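PDB 3SIG: poly(ADP-ribose) glycohydrolase from Thermomonospora curvata, which probably hydrolyses the ribose-ribose bonds of poly(ADP-ribose) to release ADP-ribose, the product bound in its macrodomain-like pocket. Local coordinates for residues H2-I7 and G107-E112; A90-A95 and G218-G223. One frame throughout, in Å; residues are numbered along the deposited sequence.

In the fold
Both contacts include residues of one ADP-ribose pocket, at different depths of the fold. Interaction 1 lies at the surface, where the N-terminal helix 2-17 meets the loop leading into helix 111-118, and it is polar: a guanidinium bonded to a carbonyl and laid flat on an imidazole. Interaction 2 is buried near the middle of the chain, between strand 90-94 and the loop after strand 214-217, and is held by apolar and CH-pi packing. The centres are about 17 Å apart, yet they touch through Gln111, whose side-chain amide probably bonds to the backbone of Leu92 and Phe94. Interaction 1 gives the diphosphate one backbone N-H (Gln111), interaction 2 two (Gly223 and, weakly, Gly221).

Interaction 1. Residues H2-I7 and G107-E112; sequences HSRRAI and GAHAQE. With AR6 ([(2R,3S,4R,5R)-5-(6-aminopurin-9-yl)-3,4-dihydroxy-oxolan-2-yl]methyl [hydroxy-[[(2R,3S,4R,5S)-3,4,5-trihydroxyoxolan-2-yl]methoxy]phosphoryl] hydrogen phosphate), chain B.
Arg4 reaches from helix 2-17 to the loop at Gly107 and His109, and its guanidinium is gripped there in two ways. NE of Arg4 donates to the carbonyl O of Gly107 over 2.8 Å in a nearly straight bond (175°). That oxygen lies almost in the guanidinium plane, whereas the donor stands above the plane of the carbonyl. His109 supplies the second hold: its ring is stacked on the guanidinium with planes 9° apart, CB of His109 sitting over the guanidinium centre and NH1 of Arg4 over the ring, toward its rim. The bond in the plane and the stack across a face together should fix the rotation of the group. The bend at chi3 (-62°) places NE on the side of the Gly107 carbonyl. An alanine in place of Arg4 would probably leave the Gly107 carbonyl without this donor and one face of the His109 ring without its stacked partner. The backbones also come close, CA of Gly107 lying 3.8 Å from N of Arg5; a CB on Gly107 would lie close to that N and, at this positive phi, would be jammed against the carbonyl O of the residue before.

Past His109 the loop becomes the pocket wall of a macrodomain-type fold, with Ala110 as N-cap of helix 111-118. N of Gln111 donates to O2A of the ADP-ribose at 2.8 Å, so the helix start faces a phosphate and its dipole probably favours the charge. O2D of the terminal ribose donates to OE1 of Glu112 at 2.7 Å. Ser96 N shares that OE1, while Gly101 N and Asn93 ND2 bond OE2, and this second shell holds the carboxylate in position. Arg117 of the same helix also packs on Arg4.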
loop_
_atom_site.group_PDB
_atom_site.type_symbol
_atom_site.label_atom_id
_atom_site.label_comp_id
_atom_site.label_asym_id
_atom_site.label_seq_id
_atom_site.Cartn_x
_atom_site.Cartn_y
_atom_site.Cartn_z
ATOM N N HIS A 2 -8.522 -21.249 -3.446
ATOM C CA HIS A 2 -9.829 -21.228 -4.065
ATOM C C HIS A 2 -10.759 -20.238 -3.362
ATOM O O HIS A 2 -11.535 -19.543 -4.007
ATOM C CB HIS A 2 -10.408 -22.638 -4.098
ATOM C CG HIS A 2 -9.724 -23.523 -5.092
ATOM N ND1 HIS A 2 -9.118 -24.711 -4.745
ATOM C CD2 HIS A 2 -9.525 -23.373 -6.424
ATOM C CE1 HIS A 2 -8.590 -25.263 -5.823
ATOM N NE2 HIS A 2 -8.823 -24.472 -6.856
ATOM N N SER A 3 -10.697 -20.180 -2.045
ATOM C CA SER A 3 -11.547 -19.249 -1.321
ATOM C C SER A 3 -11.167 -17.798 -1.621
ATOM O O SER A 3 -12.032 -16.940 -1.738
ATOM C CB SER A 3 -11.484 -19.484 0.183
ATOM O OG SER A 3 -10.170 -19.763 0.602
ATOM N N ARG A 4 -9.865 -17.514 -1.687
ATOM C CA ARG A 4 -9.393 -16.196 -2.097
ATOM C C ARG A 4 -9.845 -15.846 -3.516
ATOM O O ARG A 4 -10.249 -14.725 -3.765
ATOM C CB ARG A 4 -7.871 -16.078 -1.978
ATOM C CG ARG A 4 -7.376 -16.026 -0.535
ATOM C CD ARG A 4 -5.874 -15.790 -0.430
ATOM N NE ARG A 4 -5.075 -16.846 -1.036
ATOM C CZ ARG A 4 -4.558 -17.875 -0.380
ATOM N NH1 ARG A 4 -4.763 -18.016 0.928
ATOM N NH2 ARG A 4 -3.823 -18.759 -1.045
ATOM N N ARG A 5 -9.804 -16.803 -4.436
ATOM C CA ARG A 5 -10.253 -16.553 -5.797
ATOM C C ARG A 5 -11.747 -16.204 -5.797
ATOM O O ARG A 5 -12.187 -15.283 -6.507
ATOM C CB ARG A 5 -9.938 -17.779 -6.660
ATOM C CG ARG A 5 -10.259 -17.620 -8.120
ATOM C CD ARG A 5 -9.971 -18.919 -8.879
ATOM N NE ARG A 5 -10.701 -18.978 -10.146
ATOM C CZ ARG A 5 -10.962 -20.097 -10.821
ATOM N NH1 ARG A 5 -10.553 -21.273 -10.356
ATOM N NH2 ARG A 5 -11.637 -20.048 -11.965
ATOM N N ALA A 6 -12.553 -16.935 -5.023
ATOM C CA ALA A 6 -13.983 -16.667 -4.935
ATOM C C ALA A 6 -14.261 -15.274 -4.365
ATOM O O ALA A 6 -15.114 -14.554 -4.866
ATOM C CB ALA A 6 -14.687 -17.735 -4.097
ATOM N N ILE A 7 -13.543 -14.911 -3.314
ATOM C CA ILE A 7 -13.695 -13.593 -2.719
ATOM C C ILE A 7 -13.324 -12.484 -3.714
ATOM O O ILE A 7 -14.059 -11.509 -3.884
ATOM C CB ILE A 7 -12.854 -13.475 -1.451
ATOM C CG1 ILE A 7 -13.489 -14.331 -0.346
ATOM C CG2 ILE A 7 -12.775 -12.033 -1.015
ATOM C CD1 ILE A 7 -12.600 -14.498 0.844
ATOM N N GLY A 107 -6.296 -15.801 -6.888
ATOM C CA GLY A 107 -6.238 -16.272 -5.518
ATOM C C GLY A 107 -4.882 -16.204 -4.859
ATOM O O GLY A 107 -4.640 -16.853 -3.835
ATOM N N ALA A 108 -3.970 -15.413 -5.419
ATOM C CA ALA A 108 -2.651 -15.251 -4.798
ATOM C C ALA A 108 -2.778 -14.560 -3.444
ATOM O O ALA A 108 -3.742 -13.827 -3.195
ATOM C CB ALA A 108 -1.705 -14.468 -5.703
ATOM N N HIS A 109 -1.804 -14.789 -2.578
ATOM C CA HIS A 109 -1.843 -14.349 -1.193
ATOM C C HIS A 109 -0.609 -13.540 -0.825
ATOM O O HIS A 109 0.454 -14.086 -0.544
ATOM C CB HIS A 109 -1.891 -15.588 -0.308
ATOM C CG HIS A 109 -2.087 -15.307 1.151
ATOM N ND1 HIS A 109 -2.827 -14.249 1.628
ATOM C CD2 HIS A 109 -1.673 -15.998 2.245
ATOM C CE1 HIS A 109 -2.847 -14.284 2.950
ATOM N NE2 HIS A 109 -2.162 -15.342 3.348
ATOM N N ALA A 110 -0.762 -12.229 -0.852
ATOM C CA ALA A 110 0.227 -11.264 -0.403
ATOM C C ALA A 110 -0.530 -9.978 -0.070
ATOM O O ALA A 110 -1.763 -9.944 -0.133
ATOM C CB ALA A 110 1.304 -11.058 -1.470
ATOM N N GLN A 111 0.184 -8.939 0.315
ATOM C CA GLN A 111 -0.476 -7.750 0.844
ATOM C C GLN A 111 -1.359 -7.046 -0.175
ATOM O O GLN A 111 -2.515 -6.700 0.111
ATOM C CB GLN A 111 0.544 -6.777 1.451
ATOM C CG GLN A 111 -0.041 -5.604 2.197
ATOM C CD GLN A 111 0.157 -4.289 1.472
ATOM O OE1 GLN A 111 0.356 -4.238 0.244
ATOM N NE2 GLN A 111 0.082 -3.205 2.216
ATOM N N GLU A 112 -0.860 -6.818 -1.374
ATOM C CA GLU A 112 -1.634 -6.115 -2.377
ATOM C C GLU A 112 -2.914 -6.866 -2.689
ATOM O O GLU A 112 -3.971 -6.277 -2.847
ATOM C CB GLU A 112 -0.833 -5.895 -3.670
ATOM C CG GLU A 112 -1.731 -5.237 -4.760
ATOM C CD GLU A 112 -0.999 -4.738 -5.982
ATOM O OE1 GLU A 112 0.033 -5.348 -6.359
ATOM O OE2 GLU A 112 -1.499 -3.759 -6.606
HETATM N N1 AR6 B . -0.455 -6.433 6.211
HETATM C C2 AR6 B . 0.729 -6.090 6.709
HETATM N N3 AR6 B . 1.913 -6.722 6.462
HETATM C C4 AR6 B . 1.799 -7.766 5.610
HETATM C C5 AR6 B . 0.543 -8.174 5.038
HETATM C C6 AR6 B . -0.560 -7.438 5.386
HETATM N N6 AR6 B . -1.812 -7.796 4.884
HETATM N N7 AR6 B . 0.842 -9.292 4.181
HETATM C C8 AR6 B . 2.109 -9.515 4.292
HETATM N N9 AR6 B . 2.761 -8.656 5.126
HETATM P PA AR6 B . 4.445 -8.602 0.362
HETATM P PB AR6 B . 6.367 -7.241 -1.462
HETATM C "C1'" AR6 B . 4.166 -8.530 5.507
HETATM O O1A AR6 B . 5.204 -9.867 0.172
HETATM O O1B AR6 B . 6.482 -5.746 -1.685
HETATM C C1D AR6 B . 2.289 -9.091 -4.408
HETATM O O1D AR6 B . 1.964 -10.210 -5.185
HETATM C "C2'" AR6 B . 4.949 -9.821 5.412
HETATM O "O2'" AR6 B . 5.912 -9.871 6.427
HETATM O O2A AR6 B . 2.970 -8.608 0.052
HETATM O O2B AR6 B . 7.558 -7.972 -0.942
HETATM C C2D AR6 B . 2.289 -7.912 -5.301
HETATM O O2D AR6 B . 1.205 -7.760 -6.150
HETATM C "C3'" AR6 B . 5.610 -9.687 4.088
HETATM O "O3'" AR6 B . 6.820 -10.368 4.024
HETATM O O3A AR6 B . 5.169 -7.426 -0.426
HETATM C C3D AR6 B . 3.677 -7.790 -5.766
HETATM O O3D AR6 B . 3.719 -8.576 -6.928
HETATM C "C4'" AR6 B . 5.813 -8.211 3.908
HETATM O "O4'" AR6 B . 4.852 -7.583 4.728
HETATM C C4D AR6 B . 4.452 -8.368 -4.635
HETATM O O4D AR6 B . 3.601 -9.242 -3.908
HETATM C "C5'" AR6 B . 5.719 -7.697 2.478
HETATM O "O5'" AR6 B . 4.490 -8.086 1.888
HETATM C C5D AR6 B . 5.054 -7.318 -3.702
HETATM O O5D AR6 B . 5.886 -7.982 -2.770
#

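Interaction 2. Residues A90-A95 and G218-G223; sequences ACLNFA and GAWGCG. With AR6 ([(2R,3S,4R,5R)-5-(6-aminopurin-9-yl)-3,4-dihydroxy-oxolan-2-yl]methyl [hydroxy-[[(2R,3S,4R,5S)-3,4,5-trihydroxyoxolan-2-yl]methoxy]phosphoryl] hydrogen phosphate), chain B.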
loop_
_atom_site.group_PDB
_atom_site.type_symbol
_atom_site.label_atom_id
_atom_site.label_comp_id
_atom_site.label_asym_id
_atom_site.label_seq_id
_atom_site.Cartn_x
_atom_site.Cartn_y
_atom_site.Cartn_z
ATOM N N ALA A 90 -3.565 7.459 5.009
ATOM C CA ALA A 90 -2.948 6.920 3.776
ATOM C C ALA A 90 -2.189 5.656 4.087
ATOM O O ALA A 90 -1.488 5.556 5.095
ATOM C CB ALA A 90 -2.011 7.950 3.147
ATOM N N CYS A 91 -2.299 4.674 3.196
ATOM C CA CYS A 91 -1.663 3.378 3.307
ATOM C C CYS A 91 -0.811 3.051 2.105
ATOM O O CYS A 91 -1.248 3.255 0.972
ATOM C CB CYS A 91 -2.768 2.307 3.366
ATOM S SG CYS A 91 -3.936 2.415 4.714
ATOM N N LEU A 92 0.380 2.536 2.346
ATOM C CA LEU A 92 1.239 2.043 1.279
ATOM C C LEU A 92 0.804 0.645 0.828
ATOM O O LEU A 92 0.735 -0.269 1.654
ATOM C CB LEU A 92 2.706 2.061 1.762
ATOM C CG LEU A 92 3.752 1.475 0.806
ATOM C CD1 LEU A 92 3.790 2.217 -0.507
ATOM C CD2 LEU A 92 5.119 1.503 1.480
ATOM N N ASN A 93 0.494 0.537 -0.461
ATOM C CA ASN A 93 0.271 -0.716 -1.158
ATOM C C ASN A 93 1.597 -1.238 -1.657
ATOM O O ASN A 93 2.304 -0.531 -2.385
ATOM C CB ASN A 93 -0.681 -0.437 -2.333
ATOM C CG ASN A 93 -0.851 -1.627 -3.262
ATOM O OD1 ASN A 93 -0.598 -2.759 -2.885
ATOM N ND2 ASN A 93 -1.262 -1.364 -4.514
ATOM N N PHE A 94 1.950 -2.462 -1.228
ATOM C CA PHE A 94 3.218 -3.082 -1.596
ATOM C C PHE A 94 3.012 -3.667 -2.996
ATOM O O PHE A 94 2.735 -4.867 -3.217
ATOM C CB PHE A 94 3.607 -4.183 -0.611
ATOM C CG PHE A 94 3.652 -3.759 0.848
ATOM C CD1 PHE A 94 3.754 -2.432 1.260
ATOM C CD2 PHE A 94 3.686 -4.741 1.837
ATOM C CE1 PHE A 94 3.828 -2.100 2.603
ATOM C CE2 PHE A 94 3.746 -4.412 3.191
ATOM C CZ PHE A 94 3.807 -3.096 3.575
ATOM N N ALA A 95 3.133 -2.785 -3.979
ATOM C CA ALA A 95 2.550 -2.996 -5.284
ATOM C C ALA A 95 3.336 -3.895 -6.191
ATOM O O ALA A 95 4.576 -3.892 -6.178
ATOM C CB ALA A 95 2.425 -1.665 -5.941
ATOM N N GLY A 218 4.945 -0.336 6.388
ATOM C CA GLY A 218 5.248 -1.709 6.804
ATOM C C GLY A 218 6.468 -2.199 6.059
ATOM O O GLY A 218 7.273 -1.397 5.552
ATOM N N ALA A 219 6.567 -3.518 5.982
ATOM C CA ALA A 219 7.725 -4.212 5.440
ATOM C C ALA A 219 7.684 -4.339 3.924
ATOM O O ALA A 219 7.777 -5.406 3.340
ATOM C CB ALA A 219 7.855 -5.576 6.100
ATOM N N TRP A 220 7.513 -3.189 3.299
ATOM C CA TRP A 220 7.446 -2.966 1.856
ATOM C C TRP A 220 8.582 -3.695 1.161
ATOM O O TRP A 220 9.752 -3.544 1.542
ATOM C CB TRP A 220 7.607 -1.478 1.633
ATOM C CG TRP A 220 7.526 -0.953 0.246
ATOM C CD1 TRP A 220 6.600 -1.235 -0.733
ATOM C CD2 TRP A 220 8.388 0.044 -0.275
ATOM N NE1 TRP A 220 6.851 -0.457 -1.840
ATOM C CE2 TRP A 220 7.931 0.349 -1.571
ATOM C CE3 TRP A 220 9.509 0.731 0.241
ATOM C CZ2 TRP A 220 8.564 1.288 -2.380
ATOM C CZ3 TRP A 220 10.135 1.662 -0.563
ATOM C CH2 TRP A 220 9.673 1.925 -1.862
ATOM N N GLY A 221 8.264 -4.543 0.196
ATOM C CA GLY A 221 9.288 -5.200 -0.591
ATOM C C GLY A 221 9.908 -6.430 0.045
ATOM O O GLY A 221 10.754 -7.055 -0.600
ATOM N N CYS A 222 9.524 -6.786 1.262
ATOM C CA CYS A 222 10.285 -7.754 2.043
ATOM C C CYS A 222 9.737 -9.170 2.059
ATOM O O CYS A 222 10.243 -10.000 2.832
ATOM C CB CYS A 222 10.457 -7.273 3.486
ATOM S SG CYS A 222 11.370 -5.747 3.670
ATOM N N GLY A 223 8.714 -9.421 1.242
ATOM C CA GLY A 223 8.147 -10.756 1.119
ATOM C C GLY A 223 8.389 -11.282 -0.266
ATOM O O GLY A 223 9.497 -11.752 -0.588
HETATM N N1 AR6 B . -0.455 -6.433 6.211
HETATM C C2 AR6 B . 0.729 -6.090 6.709
HETATM N N3 AR6 B . 1.913 -6.722 6.462
HETATM C C4 AR6 B . 1.799 -7.766 5.610
HETATM C C5 AR6 B . 0.543 -8.174 5.038
HETATM C C6 AR6 B . -0.560 -7.438 5.386
HETATM N N6 AR6 B . -1.812 -7.796 4.884
HETATM N N7 AR6 B . 0.842 -9.292 4.181
HETATM C C8 AR6 B . 2.109 -9.515 4.292
HETATM N N9 AR6 B . 2.761 -8.656 5.126
HETATM P PA AR6 B . 4.445 -8.602 0.362
HETATM P PB AR6 B . 6.367 -7.241 -1.462
HETATM C "C1'" AR6 B . 4.166 -8.530 5.507
HETATM O O1A AR6 B . 5.204 -9.867 0.172
HETATM O O1B AR6 B . 6.482 -5.746 -1.685
HETATM C C1D AR6 B . 2.289 -9.091 -4.408
HETATM O O1D AR6 B . 1.964 -10.210 -5.185
HETATM C "C2'" AR6 B . 4.949 -9.821 5.412
HETATM O "O2'" AR6 B . 5.912 -9.871 6.427
HETATM O O2A AR6 B . 2.970 -8.608 0.052
HETATM O O2B AR6 B . 7.558 -7.972 -0.942
HETATM C C2D AR6 B . 2.289 -7.912 -5.301
HETATM O O2D AR6 B . 1.205 -7.760 -6.150
HETATM C "C3'" AR6 B . 5.610 -9.687 4.088
HETATM O "O3'" AR6 B . 6.820 -10.368 4.024
HETATM O O3A AR6 B . 5.169 -7.426 -0.426
HETATM C C3D AR6 B . 3.677 -7.790 -5.766
HETATM O O3D AR6 B . 3.719 -8.576 -6.928
HETATM C "C4'" AR6 B . 5.813 -8.211 3.908
HETATM O "O4'" AR6 B . 4.852 -7.583 4.728
HETATM C C4D AR6 B . 4.452 -8.368 -4.635
HETATM O O4D AR6 B . 3.601 -9.242 -3.908
HETATM C "C5'" AR6 B . 5.719 -7.697 2.478
HETATM O "O5'" AR6 B . 4.490 -8.086 1.888
HETATM C C5D AR6 B . 5.054 -7.318 -3.702
HETATM O O5D AR6 B . 5.886 -7.982 -2.770
#
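The diphosphate-binding loop of this macrodomain-type fold follows strand 214-217, and residues 218-223 of it fold against Leu92 and Phe94 beside the ligand. Phe94 and Trp220 carry most of the contact. The Phe94 ring receives the backbone of the loop on one face: CA of Trp220 stands over its centre, 3.8 Å from the centroid, in a CH-pi contact. CZ of Phe94 reaches 3.7 Å from N of Ala219, and a CB on Gly218 would sit tightly against CZ of Phe94. The two aromatic planes are inclined at 49°, and the rings meet obliquely where CD1 of Phe94 lies 3.7 Å from CD1 of Trp220. Leu92 approaches the indole instead over a face, its CD2 making a CH-pi contact with the five-membered ring. In Leu92 a chi1 of 176° sets CG anti to the backbone N, and chi2 (60°) then fixes the two methyls, of which CD2 lies over the indole.

Phe94 also borders the ligand, with O5' of the ADP-ribose near the plane of its ring at the edge. The chain from Ala219 to Cys222 makes a type II turn, closed by Cys222 N to Ala219 O at 3.0 Å, and Gly221 takes the positive phi within it. N of Gly223 donates to O2B of the ADP-ribose over 2.9 Å, and N of Gly221 makes a weak bond to its O1B. A side chain at Gly223 would run into its O1A, so the glycine lets the loop pass close to the phosphates.

Away from the pocket, NE1 of Trp220 bonds to the carbonyl of Ser175, and its indole packs on Leu196, Arg199 and Ala200 of helix 189-209 and on Phe236 of helix 229-240. Strand 90-94 itself runs parallel between strands 163-175 and 214-217 in the central mixed sheet.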